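Local coordinates for putative outer membrane protein (LpxR) (Salmonella typhimurium, PDB 3FID) that probably removes an acyloxyacyl chain from the lipid A part of lipopolysaccharide as a metal-binding deacylase of the outer membrane, at residues A[96-101]-A[190-195]; A[195-200]-A[216-221]; A[254-259]-A[287-292]. All coordinates share one frame; numbering follows the deposited sequence.

Contact 1: A[96-101]-A[190-195]; sequences WLRYRL and DKTFNS
Arg-98 reaches from the barrel wall to the short helical turn 191-194 and the residue after it, and its guanidinium group meets Ser-195 side-on, with two nitrogens converging on one hydroxyl. Arg-98 NE donates to Ser-195 OG over 3.1 Å at an N-H...acceptor angle of 151°, and Arg-98 NH1 donates to the same Ser-195 OG over 3.2 Å. That oxygen lies only 13° out of the guanidinium plane, and the two bonds hold the NE/NH1 edge on the hydroxyl. On the other side of the group, Arg-98 NH2 bonds to Asn-90 and His-209. The side chain leaves the strand nearly straight and then bends at its third torsion (chi3 -68°), which swings the edge carrying NE and NH1 onto the serine.

Backbone carbonyls add weaker bonds. Arg-98 NH1 donates weakly to Thr-192 O (2.9 Å), and Arg-98 NE makes a similarly weak bond to Ser-195 O at 3.2 Å. This is a polar tie across the interior of an outer-membrane beta-barrel, between strand 97-108 of its wall and an inward-folded segment.

The one van der Waals touch from a threonine side chain is Thr-192 CG2 at the guanidinium edge, 3.5 Å from Arg-98 NH1. Within the turn itself Asp-190 is the N-cap, its OD1 accepting from Phe-193 N at 3.0 Å.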
loop_
_atom_site.group_PDB
_atom_site.type_symbol
_atom_site.label_atom_id
_atom_site.label_comp_id
_atom_site.label_asym_id
_atom_site.label_seq_id
_atom_site.Cartn_x
_atom_site.Cartn_y
_atom_site.Cartn_z
ATOM N N TRP A 96 -23.433 9.755 3.377
ATOM C CA TRP A 96 -23.398 8.922 2.179
ATOM C C TRP A 96 -22.149 9.137 1.307
ATOM O O TRP A 96 -22.040 8.511 0.263
ATOM C CB TRP A 96 -24.667 9.112 1.335
ATOM C CG TRP A 96 -24.907 10.539 0.961
ATOM C CD1 TRP A 96 -25.619 11.471 1.684
ATOM C CD2 TRP A 96 -24.440 11.222 -0.224
ATOM N NE1 TRP A 96 -25.611 12.690 1.028
ATOM C CE2 TRP A 96 -24.902 12.565 -0.144
ATOM C CE3 TRP A 96 -23.682 10.831 -1.342
ATOM C CZ2 TRP A 96 -24.625 13.520 -1.136
ATOM C CZ3 TRP A 96 -23.413 11.789 -2.342
ATOM C CH2 TRP A 96 -23.879 13.118 -2.220
ATOM N N LEU A 97 -21.227 10.009 1.739
ATOM C CA LEU A 97 -20.014 10.318 0.969
ATOM C C LEU A 97 -18.792 10.474 1.874
ATOM O O LEU A 97 -18.839 11.217 2.851
ATOM C CB LEU A 97 -20.186 11.608 0.164
ATOM C CG LEU A 97 -19.186 11.728 -0.995
ATOM C CD1 LEU A 97 -19.838 11.254 -2.295
ATOM C CD2 LEU A 97 -18.608 13.115 -1.149
ATOM N N ARG A 98 -17.708 9.767 1.544
ATOM C CA ARG A 98 -16.390 10.051 2.104
ATOM C C ARG A 98 -15.451 10.548 0.996
ATOM O O ARG A 98 -15.480 10.035 -0.119
ATOM C CB ARG A 98 -15.801 8.817 2.803
ATOM C CG ARG A 98 -14.332 8.991 3.251
ATOM C CD ARG A 98 -13.739 7.700 3.804
ATOM N NE ARG A 98 -14.329 7.280 5.079
ATOM C CZ ARG A 98 -14.048 7.809 6.268
ATOM N NH1 ARG A 98 -14.634 7.320 7.355
ATOM N NH2 ARG A 98 -13.221 8.853 6.377
ATOM N N TYR A 99 -14.642 11.571 1.287
ATOM C CA TYR A 99 -13.569 11.944 0.353
ATOM C C TYR A 99 -12.219 12.168 1.055
ATOM O O TYR A 99 -12.151 12.434 2.265
ATOM C CB TYR A 99 -13.960 13.140 -0.519
ATOM C CG TYR A 99 -13.996 14.441 0.235
ATOM C CD1 TYR A 99 -12.897 15.299 0.220
ATOM C CD2 TYR A 99 -15.126 14.807 0.979
ATOM C CE1 TYR A 99 -12.912 16.506 0.936
ATOM C CE2 TYR A 99 -15.152 15.995 1.712
ATOM C CZ TYR A 99 -14.045 16.838 1.678
ATOM O OH TYR A 99 -14.059 18.021 2.371
ATOM N N ARG A 100 -11.155 12.065 0.262
ATOM C CA ARG A 100 -9.791 12.245 0.742
ATOM C C ARG A 100 -9.007 13.022 -0.278
ATOM O O ARG A 100 -9.207 12.856 -1.476
ATOM C CB ARG A 100 -9.110 10.901 0.960
ATOM C CG ARG A 100 -9.599 10.183 2.160
ATOM C CD ARG A 100 -8.495 9.344 2.719
ATOM N NE ARG A 100 -8.636 7.999 2.267
ATOM C CZ ARG A 100 -7.607 7.211 1.973
ATOM N NH1 ARG A 100 -6.339 7.631 2.070
ATOM N NH2 ARG A 100 -7.869 6.006 1.556
ATOM N N LEU A 101 -8.107 13.873 0.205
ATOM C CA LEU A 101 -7.285 14.704 -0.670
ATOM C C LEU A 101 -5.920 14.778 -0.026
ATOM O O LEU A 101 -5.826 15.147 1.127
ATOM C CB LEU A 101 -7.875 16.120 -0.774
ATOM C CG LEU A 101 -9.123 16.315 -1.637
ATOM C CD1 LEU A 101 -9.723 17.698 -1.378
ATOM C CD2 LEU A 101 -8.735 16.143 -3.094
ATOM N N ASP A 190 -18.412 -0.276 13.802
ATOM C CA ASP A 190 -18.379 1.163 13.672
ATOM C C ASP A 190 -18.611 1.634 12.244
ATOM O O ASP A 190 -17.843 1.299 11.343
ATOM C CB ASP A 190 -17.071 1.767 14.233
ATOM C CG ASP A 190 -17.109 3.286 14.253
ATOM O OD1 ASP A 190 -16.262 3.948 13.601
ATOM O OD2 ASP A 190 -18.030 3.843 14.899
ATOM N N LYS A 191 -19.669 2.421 12.053
ATOM C CA LYS A 191 -20.038 2.955 10.732
ATOM C C LYS A 191 -18.914 3.781 10.057
ATOM O O LYS A 191 -18.668 3.630 8.841
ATOM C CB LYS A 191 -21.342 3.786 10.834
ATOM C CG LYS A 191 -21.619 4.663 9.611
ATOM C CD LYS A 191 -22.864 5.565 9.816
ATOM C CE LYS A 191 -23.249 6.256 8.517
ATOM N NZ LYS A 191 -24.048 5.359 7.647
ATOM N N THR A 192 -18.248 4.651 10.830
ATOM C CA THR A 192 -17.230 5.561 10.274
ATOM C C THR A 192 -16.002 4.740 9.815
ATOM O O THR A 192 -15.499 4.921 8.697
ATOM C CB THR A 192 -16.789 6.629 11.314
ATOM O OG1 THR A 192 -17.931 7.409 11.715
ATOM C CG2 THR A 192 -15.736 7.582 10.700
ATOM N N PHE A 193 -15.538 3.859 10.706
ATOM C CA PHE A 193 -14.375 3.007 10.435
ATOM C C PHE A 193 -14.647 2.091 9.236
ATOM O O PHE A 193 -13.788 1.914 8.366
ATOM C CB PHE A 193 -13.996 2.205 11.697
ATOM C CG PHE A 193 -12.725 1.336 11.555
ATOM C CD1 PHE A 193 -11.623 1.761 10.782
ATOM C CD2 PHE A 193 -12.627 0.118 12.239
ATOM C CE1 PHE A 193 -10.456 0.954 10.676
ATOM C CE2 PHE A 193 -11.474 -0.661 12.153
ATOM C CZ PHE A 193 -10.396 -0.251 11.350
ATOM N N ASN A 194 -15.859 1.545 9.166
ATOM C CA ASN A 194 -16.184 0.664 8.037
ATOM C C ASN A 194 -15.985 1.288 6.659
ATOM O O ASN A 194 -15.586 0.574 5.725
ATOM C CB ASN A 194 -17.613 0.121 8.152
ATOM C CG ASN A 194 -17.705 -1.083 9.054
ATOM O OD1 ASN A 194 -16.705 -1.557 9.613
ATOM N ND2 ASN A 194 -18.934 -1.595 9.220
ATOM N N SER A 195 -16.281 2.588 6.516
ATOM C CA SER A 195 -16.136 3.270 5.205
ATOM C C SER A 195 -14.723 3.792 4.954
ATOM O O SER A 195 -14.450 4.314 3.882
ATOM C CB SER A 195 -17.149 4.423 5.032
ATOM O OG SER A 195 -16.782 5.537 5.828
#

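Contact 2: A[195-200]-A[216-221]; sequences SDNGFG and IYKVFA. With CXE (pentaethylene glycol monodecyl ether), chain K.
Inside the LpxR barrel a loop that follows helix 191-194 is tied to the wall by a lysine from strand 215-228, and Lys-218 with Asn-197 forms the centre of that tie. Lys-218 NZ donates to Asn-197 OD1 over 2.8 Å. The ammonium group stands above the carbonyl plane, 42° out of it, with a C=O...donor angle of 135°. The two side chains cross obliquely, and the lysine carbon Lys-218 CE also approaches Asn-197 OD1, at 3.4 Å.

Lys-218 is fully extended, every one of its torsions anti, which carries its nitrogen far enough from the strand to meet the loop. Asn-197 CG sits anti to its own carbonyl carbon (chi1 -56°), an orientation that presents OD1 to the lysine while ND2 bonds to Asn-194 O. The asparagine amide is therefore engaged at both ends. Asp-196 O lies 3.2 Å from Lys-218 NZ, but the angle is too poor for a hydrogen bond. Asp-196 is the centre of an inverse gamma turn, and its carboxylate is engaged by Arg-204.

On the lipid-facing side of the strand, Val-219 CG1 packs against C4 of a detergent molecule at 3.6 Å. Phe-193 offers its backbone O as a second acceptor for Lys-218 and its ring as a cation-pi partner. Asn-197 also touches Tyr-165 of strand 160-173 and Thr-184 of strand 176-188, while strand 215-228 pairs with strands 176-188 and 251-263.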
loop_
_atom_site.group_PDB
_atom_site.type_symbol
_atom_site.label_atom_id
_atom_site.label_comp_id
_atom_site.label_asym_id
_atom_site.label_seq_id
_atom_site.Cartn_x
_atom_site.Cartn_y
_atom_site.Cartn_z
ATOM N N SER A 195 -16.281 2.588 6.516
ATOM C CA SER A 195 -16.136 3.270 5.205
ATOM C C SER A 195 -14.723 3.792 4.954
ATOM O O SER A 195 -14.450 4.314 3.882
ATOM C CB SER A 195 -17.149 4.423 5.032
ATOM O OG SER A 195 -16.782 5.537 5.828
ATOM N N ASP A 196 -13.821 3.623 5.929
ATOM C CA ASP A 196 -12.493 4.227 5.853
ATOM C C ASP A 196 -11.597 3.226 5.111
ATOM O O ASP A 196 -10.879 2.445 5.741
ATOM C CB ASP A 196 -11.959 4.509 7.277
ATOM C CG ASP A 196 -10.723 5.389 7.282
ATOM O OD1 ASP A 196 -10.515 6.148 6.307
ATOM O OD2 ASP A 196 -9.972 5.326 8.282
ATOM N N ASN A 197 -11.678 3.212 3.781
ATOM C CA ASN A 197 -10.974 2.184 2.996
ATOM C C ASN A 197 -9.998 2.824 1.984
ATOM O O ASN A 197 -9.891 4.054 1.907
ATOM C CB ASN A 197 -11.974 1.274 2.260
ATOM C CG ASN A 197 -12.968 0.622 3.194
ATOM O OD1 ASN A 197 -12.608 -0.185 4.055
ATOM N ND2 ASN A 197 -14.234 0.975 3.028
ATOM N N GLY A 198 -9.323 2.002 1.189
ATOM C CA GLY A 198 -8.414 2.508 0.172
ATOM C C GLY A 198 -7.484 1.429 -0.361
ATOM O O GLY A 198 -7.244 0.390 0.311
ATOM N N PHE A 199 -6.952 1.695 -1.561
ATOM C CA PHE A 199 -6.076 0.798 -2.292
ATOM C C PHE A 199 -4.818 1.556 -2.743
ATOM O O PHE A 199 -4.831 2.792 -2.874
ATOM C CB PHE A 199 -6.761 0.306 -3.558
ATOM C CG PHE A 199 -8.060 -0.433 -3.295
ATOM C CD1 PHE A 199 -8.062 -1.828 -3.150
ATOM C CD2 PHE A 199 -9.271 0.271 -3.188
ATOM C CE1 PHE A 199 -9.262 -2.519 -2.916
ATOM C CE2 PHE A 199 -10.478 -0.408 -2.986
ATOM C CZ PHE A 199 -10.480 -1.799 -2.838
ATOM N N GLY A 200 -3.763 0.801 -3.012
ATOM C CA GLY A 200 -2.579 1.366 -3.668
ATOM C C GLY A 200 -2.041 2.529 -2.864
ATOM O O GLY A 200 -1.831 2.409 -1.642
ATOM N N ILE A 216 -13.303 -2.410 19.079
ATOM C CA ILE A 216 -13.422 -2.049 17.692
ATOM C C ILE A 216 -13.081 -3.282 16.874
ATOM O O ILE A 216 -12.147 -4.053 17.209
ATOM C CB ILE A 216 -12.524 -0.836 17.355
ATOM C CG1 ILE A 216 -12.903 -0.249 15.983
ATOM C CG2 ILE A 216 -11.016 -1.216 17.433
ATOM C CD1 ILE A 216 -12.306 1.113 15.737
ATOM N N TYR A 217 -13.889 -3.528 15.854
ATOM C CA TYR A 217 -13.570 -4.594 14.896
ATOM C C TYR A 217 -14.115 -4.336 13.496
ATOM O O TYR A 217 -15.109 -3.629 13.316
ATOM C CB TYR A 217 -13.997 -5.980 15.398
ATOM C CG TYR A 217 -15.483 -6.187 15.436
ATOM C CD1 TYR A 217 -16.212 -5.942 16.624
ATOM C CD2 TYR A 217 -16.168 -6.631 14.298
ATOM C CE1 TYR A 217 -17.586 -6.119 16.661
ATOM C CE2 TYR A 217 -17.539 -6.820 14.327
ATOM C CZ TYR A 217 -18.242 -6.558 15.493
ATOM O OH TYR A 217 -19.601 -6.753 15.479
ATOM N N LYS A 218 -13.447 -4.915 12.501
ATOM C CA LYS A 218 -13.804 -4.678 11.106
ATOM C C LYS A 218 -13.240 -5.824 10.288
ATOM O O LYS A 218 -12.125 -6.270 10.563
ATOM C CB LYS A 218 -13.213 -3.335 10.637
ATOM C CG LYS A 218 -13.418 -3.032 9.130
ATOM C CD LYS A 218 -12.885 -1.653 8.729
ATOM C CE LYS A 218 -12.987 -1.481 7.187
ATOM N NZ LYS A 218 -12.409 -0.144 6.803
ATOM N N VAL A 219 -14.028 -6.344 9.333
ATOM C CA VAL A 219 -13.548 -7.336 8.386
ATOM C C VAL A 219 -13.951 -6.844 7.014
ATOM O O VAL A 219 -15.043 -6.317 6.856
ATOM C CB VAL A 219 -14.147 -8.738 8.630
ATOM C CG1 VAL A 219 -13.531 -9.729 7.689
ATOM C CG2 VAL A 219 -13.916 -9.204 10.112
ATOM N N PHE A 220 -13.075 -6.963 6.019
ATOM C CA PHE A 220 -13.357 -6.331 4.737
ATOM C C PHE A 220 -12.724 -7.087 3.590
ATOM O O PHE A 220 -11.762 -7.852 3.779
ATOM C CB PHE A 220 -12.866 -4.853 4.692
ATOM C CG PHE A 220 -11.376 -4.741 4.743
ATOM C CD1 PHE A 220 -10.712 -4.727 5.972
ATOM C CD2 PHE A 220 -10.629 -4.735 3.569
ATOM C CE1 PHE A 220 -9.305 -4.685 6.031
ATOM C CE2 PHE A 220 -9.231 -4.691 3.615
ATOM C CZ PHE A 220 -8.572 -4.679 4.858
ATOM N N ALA A 221 -13.281 -6.863 2.412
ATOM C CA ALA A 221 -12.763 -7.416 1.164
ATOM C C ALA A 221 -13.066 -6.396 0.067
ATOM O O ALA A 221 -14.170 -5.840 0.027
ATOM C CB ALA A 221 -13.436 -8.763 0.885
HETATM C C1 CXE K . -17.674 -8.717 4.591
HETATM C C2 CXE K . -16.205 -8.818 4.231
HETATM C C3 CXE K . -15.822 -10.217 3.747
HETATM C C4 CXE K . -15.416 -11.132 4.903
HETATM C C5 CXE K . -14.909 -12.502 4.471
HETATM C C6 CXE K . -13.743 -12.928 5.364
HETATM C C7 CXE K . -13.661 -14.432 5.638
HETATM C C8 CXE K . -12.420 -14.741 6.470
HETATM C C9 CXE K . -12.151 -16.230 6.632
HETATM C C10 CXE K . -10.949 -16.459 7.544
HETATM O O11 CXE K . -10.829 -17.841 7.888
HETATM C C12 CXE K . -9.586 -18.132 8.531
HETATM C C13 CXE K . -9.261 -19.622 8.428
HETATM O O14 CXE K . -7.979 -19.895 9.011
HETATM C C15 CXE K . -7.224 -20.879 8.301
HETATM C C16 CXE K . -6.558 -20.246 7.077
HETATM O O17 CXE K . -5.597 -21.135 6.500
HETATM C C18 CXE K . -5.945 -21.537 5.175
HETATM C C19 CXE K . -5.125 -22.756 4.771
HETATM O O20 CXE K . -4.299 -23.142 5.868
#

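Contact 3: A[254-259]-A[287-292]; sequences EYRVGA and YINGDI. With CXE (pentaethylene glycol monodecyl ether), chain L; CXE (pentaethylene glycol monodecyl ether), chain J.
Arg-256 CG lies anti to the carbonyl carbon (chi1 -55°), its chain bending again at the third torsion, and Asn-289 CG lies between its backbone N and carbonyl carbon (chi1 60°); together these turns bring the two polar ends together across the intervening strand 266-275. Arg-256 NH2 donates to Asn-289 OD1 over 3.2 Å, tilted from both the amide and the guanidinium plane, which are 42° apart. Asn-289 OD1 also accepts from Asn-273, while Asn-289 ND2 donates to Asp-291 OD1 at 3.0 Å, using the syn lone pair of the carboxylate.

A salt bridge steadies the arginine: Arg-256 NE meets Glu-254 OE2 at 2.6 Å, nearly along its C-O axis and in the guanidinium plane. Tyr-287 OH is 3.1 Å from Arg-256 NH1, at an angle unfit for a hydrogen bond. Instead a water bridges the segments, donating to Glu-254 OE1 at 2.7 Å and lying 2.8 Å from Tyr-287 OH. The Tyr-287 side chain adjoins that of the zinc ligand Asp-10, about 4 Å away.

This polar network faces the barrel interior, whereas Tyr-255 and Val-257 meet detergent on the outside. Strand 266-275 pairs with both 251-263 and 285-295.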
loop_
_atom_site.group_PDB
_atom_site.type_symbol
_atom_site.label_atom_id
_atom_site.label_comp_id
_atom_site.label_asym_id
_atom_site.label_seq_id
_atom_site.Cartn_x
_atom_site.Cartn_y
_atom_site.Cartn_z
ATOM N N GLU A 254 -6.000 -4.451 -7.879
ATOM C CA GLU A 254 -5.506 -4.686 -6.515
ATOM C C GLU A 254 -6.613 -5.251 -5.618
ATOM O O GLU A 254 -7.699 -4.648 -5.492
ATOM C CB GLU A 254 -4.949 -3.401 -5.896
ATOM C CG GLU A 254 -4.404 -3.607 -4.439
ATOM C CD GLU A 254 -3.729 -2.379 -3.892
ATOM O OE1 GLU A 254 -2.912 -1.800 -4.616
ATOM O OE2 GLU A 254 -3.979 -2.016 -2.720
ATOM N N TYR A 255 -6.337 -6.397 -5.008
ATOM C CA TYR A 255 -7.277 -7.069 -4.107
ATOM C C TYR A 255 -6.785 -6.933 -2.679
ATOM O O TYR A 255 -5.585 -7.046 -2.425
ATOM C CB TYR A 255 -7.337 -8.560 -4.450
ATOM C CG TYR A 255 -7.949 -8.821 -5.790
ATOM C CD1 TYR A 255 -9.300 -9.154 -5.887
ATOM C CD2 TYR A 255 -7.186 -8.746 -6.977
ATOM C CE1 TYR A 255 -9.889 -9.414 -7.106
ATOM C CE2 TYR A 255 -7.775 -9.006 -8.217
ATOM C CZ TYR A 255 -9.131 -9.324 -8.267
ATOM O OH TYR A 255 -9.778 -9.568 -9.467
ATOM N N ARG A 256 -7.699 -6.702 -1.736
ATOM C CA ARG A 256 -7.323 -6.554 -0.326
ATOM C C ARG A 256 -8.395 -7.257 0.498
ATOM O O ARG A 256 -9.586 -6.997 0.308
ATOM C CB ARG A 256 -7.258 -5.077 0.126
ATOM C CG ARG A 256 -6.345 -4.171 -0.690
ATOM C CD ARG A 256 -6.034 -2.843 0.053
ATOM N NE ARG A 256 -4.652 -2.506 -0.308
ATOM C CZ ARG A 256 -3.567 -2.513 0.481
ATOM N NH1 ARG A 256 -2.412 -2.208 -0.072
ATOM N NH2 ARG A 256 -3.608 -2.774 1.799
ATOM N N VAL A 257 -7.963 -8.158 1.371
ATOM C CA VAL A 257 -8.839 -8.833 2.288
ATOM C C VAL A 257 -8.192 -8.704 3.658
ATOM O O VAL A 257 -6.992 -9.025 3.829
ATOM C CB VAL A 257 -8.972 -10.342 1.885
ATOM C CG1 VAL A 257 -9.667 -11.142 2.988
ATOM C CG2 VAL A 257 -9.646 -10.485 0.488
ATOM N N GLY A 258 -8.950 -8.255 4.656
ATOM C CA GLY A 258 -8.329 -8.077 5.954
ATOM C C GLY A 258 -9.259 -7.814 7.106
ATOM O O GLY A 258 -10.478 -7.896 6.963
ATOM N N ALA A 259 -8.667 -7.492 8.253
ATOM C CA ALA A 259 -9.426 -7.280 9.498
ATOM C C ALA A 259 -8.646 -6.403 10.476
ATOM O O ALA A 259 -7.397 -6.327 10.429
ATOM C CB ALA A 259 -9.744 -8.627 10.177
ATOM N N TYR A 287 1.258 -10.035 -1.032
ATOM C CA TYR A 287 2.005 -9.600 0.134
ATOM C C TYR A 287 1.011 -9.298 1.245
ATOM O O TYR A 287 -0.221 -9.272 1.018
ATOM C CB TYR A 287 2.842 -8.347 -0.193
ATOM C CG TYR A 287 2.036 -7.110 -0.591
ATOM C CD1 TYR A 287 1.601 -6.914 -1.895
ATOM C CD2 TYR A 287 1.733 -6.139 0.354
ATOM C CE1 TYR A 287 0.866 -5.755 -2.241
ATOM C CE2 TYR A 287 0.991 -4.997 0.033
ATOM C CZ TYR A 287 0.577 -4.812 -1.246
ATOM O OH TYR A 287 -0.129 -3.663 -1.482
ATOM N N ILE A 288 1.535 -9.060 2.437
ATOM C CA ILE A 288 0.684 -8.638 3.544
ATOM C C ILE A 288 1.148 -7.316 4.100
ATOM O O ILE A 288 2.279 -6.896 3.876
ATOM C CB ILE A 288 0.663 -9.646 4.701
ATOM C CG1 ILE A 288 2.067 -9.796 5.326
ATOM C CG2 ILE A 288 0.094 -10.997 4.231
ATOM C CD1 ILE A 288 2.072 -10.421 6.705
ATOM N N ASN A 289 0.254 -6.653 4.812
ATOM C CA ASN A 289 0.690 -5.638 5.758
ATOM C C ASN A 289 0.073 -5.942 7.128
ATOM O O ASN A 289 -1.050 -6.469 7.209
ATOM C CB ASN A 289 0.476 -4.190 5.240
ATOM C CG ASN A 289 -0.980 -3.844 4.934
ATOM O OD1 ASN A 289 -1.484 -4.105 3.831
ATOM N ND2 ASN A 289 -1.654 -3.210 5.894
ATOM N N GLY A 290 0.846 -5.673 8.185
ATOM C CA GLY A 290 0.370 -5.811 9.561
ATOM C C GLY A 290 0.569 -4.473 10.242
ATOM O O GLY A 290 1.627 -3.826 10.079
ATOM N N ASP A 291 -0.461 -4.019 10.950
ATOM C CA ASP A 291 -0.420 -2.674 11.521
ATOM C C ASP A 291 -0.750 -2.683 13.015
ATOM O O ASP A 291 -1.575 -3.486 13.493
ATOM C CB ASP A 291 -1.380 -1.689 10.819
ATOM C CG ASP A 291 -1.629 -2.010 9.326
ATOM O OD1 ASP A 291 -0.692 -2.252 8.548
ATOM O OD2 ASP A 291 -2.806 -1.962 8.923
ATOM N N ILE A 292 -0.088 -1.794 13.743
ATOM C CA ILE A 292 -0.425 -1.562 15.150
ATOM C C ILE A 292 -0.822 -0.107 15.206
ATOM O O ILE A 292 -0.068 0.755 14.747
ATOM C CB ILE A 292 0.777 -1.793 16.092
ATOM C CG1 ILE A 292 1.239 -3.254 16.036
ATOM C CG2 ILE A 292 0.393 -1.404 17.541
ATOM C CD1 ILE A 292 2.505 -3.511 16.866
HETATM C C1 CXE L . -17.771 -5.993 -5.722
HETATM C C2 CXE L . -17.536 -6.095 -4.224
HETATM C C3 CXE L . -16.048 -6.198 -3.927
HETATM C C4 CXE L . -15.637 -7.553 -3.369
HETATM C C5 CXE L . -14.412 -8.075 -4.120
HETATM C C6 CXE L . -13.323 -8.574 -3.170
HETATM C C7 CXE L . -12.529 -9.688 -3.815
HETATM C C8 CXE L . -11.436 -10.195 -2.907
HETATM C C9 CXE L . -11.265 -11.692 -3.084
HETATM C C10 CXE L . -9.886 -12.078 -3.617
HETATM O O11 CXE L . -10.023 -13.268 -4.389
HETATM C C12 CXE L . -8.824 -13.723 -5.024
HETATM C C13 CXE L . -8.504 -12.951 -6.301
HETATM O O14 CXE L . -9.371 -13.358 -7.363
HETATM C C15 CXE L . -8.961 -12.853 -8.638
HETATM C C1 CXE J . -9.850 -11.554 6.719
HETATM C C2 CXE J . -8.529 -11.846 7.397
HETATM C C3 CXE J . -8.429 -13.338 7.666
HETATM C C4 CXE J . -7.043 -13.708 8.158
HETATM C C5 CXE J . -6.987 -15.182 8.523
HETATM C C6 CXE J . -5.570 -15.570 8.918
HETATM C C7 CXE J . -5.520 -16.873 9.712
HETATM C C8 CXE J . -4.201 -16.952 10.465
HETATM C C9 CXE J . -3.747 -18.389 10.655
HETATM C C10 CXE J . -2.456 -18.424 11.458
HETATM O O11 CXE J . -2.356 -19.710 12.057
HETATM C C12 CXE J . -1.208 -19.849 12.899
HETATM C C13 CXE J . -1.039 -21.332 13.194
HETATM O O HOH W 1 -0.409 -1.785 -3.586
#

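Contacts 1 and 2 share Ser-195 and join directly: Phe-193 O of 190-195 lies 2.9 Å from Lys-218 NZ of 216-221, and Arg-100 NH2 of 96-101 lies 2.8 Å from Asn-197 O of 195-200. Contact 2 then meets contact 3 through Gly-200 N and Glu-254 OE2, 2.8 Å apart, and through the pairing of strands 215-228 and 251-263. Contacts 1 and 3 do not touch, their centres lying 18 Å apart. The segment 190-200 thus links successive polar ties along the barrel interior. Separate zinc ions lie about 12 Å from the side chain of Thr-192 and about 8 Å from that of Tyr-287.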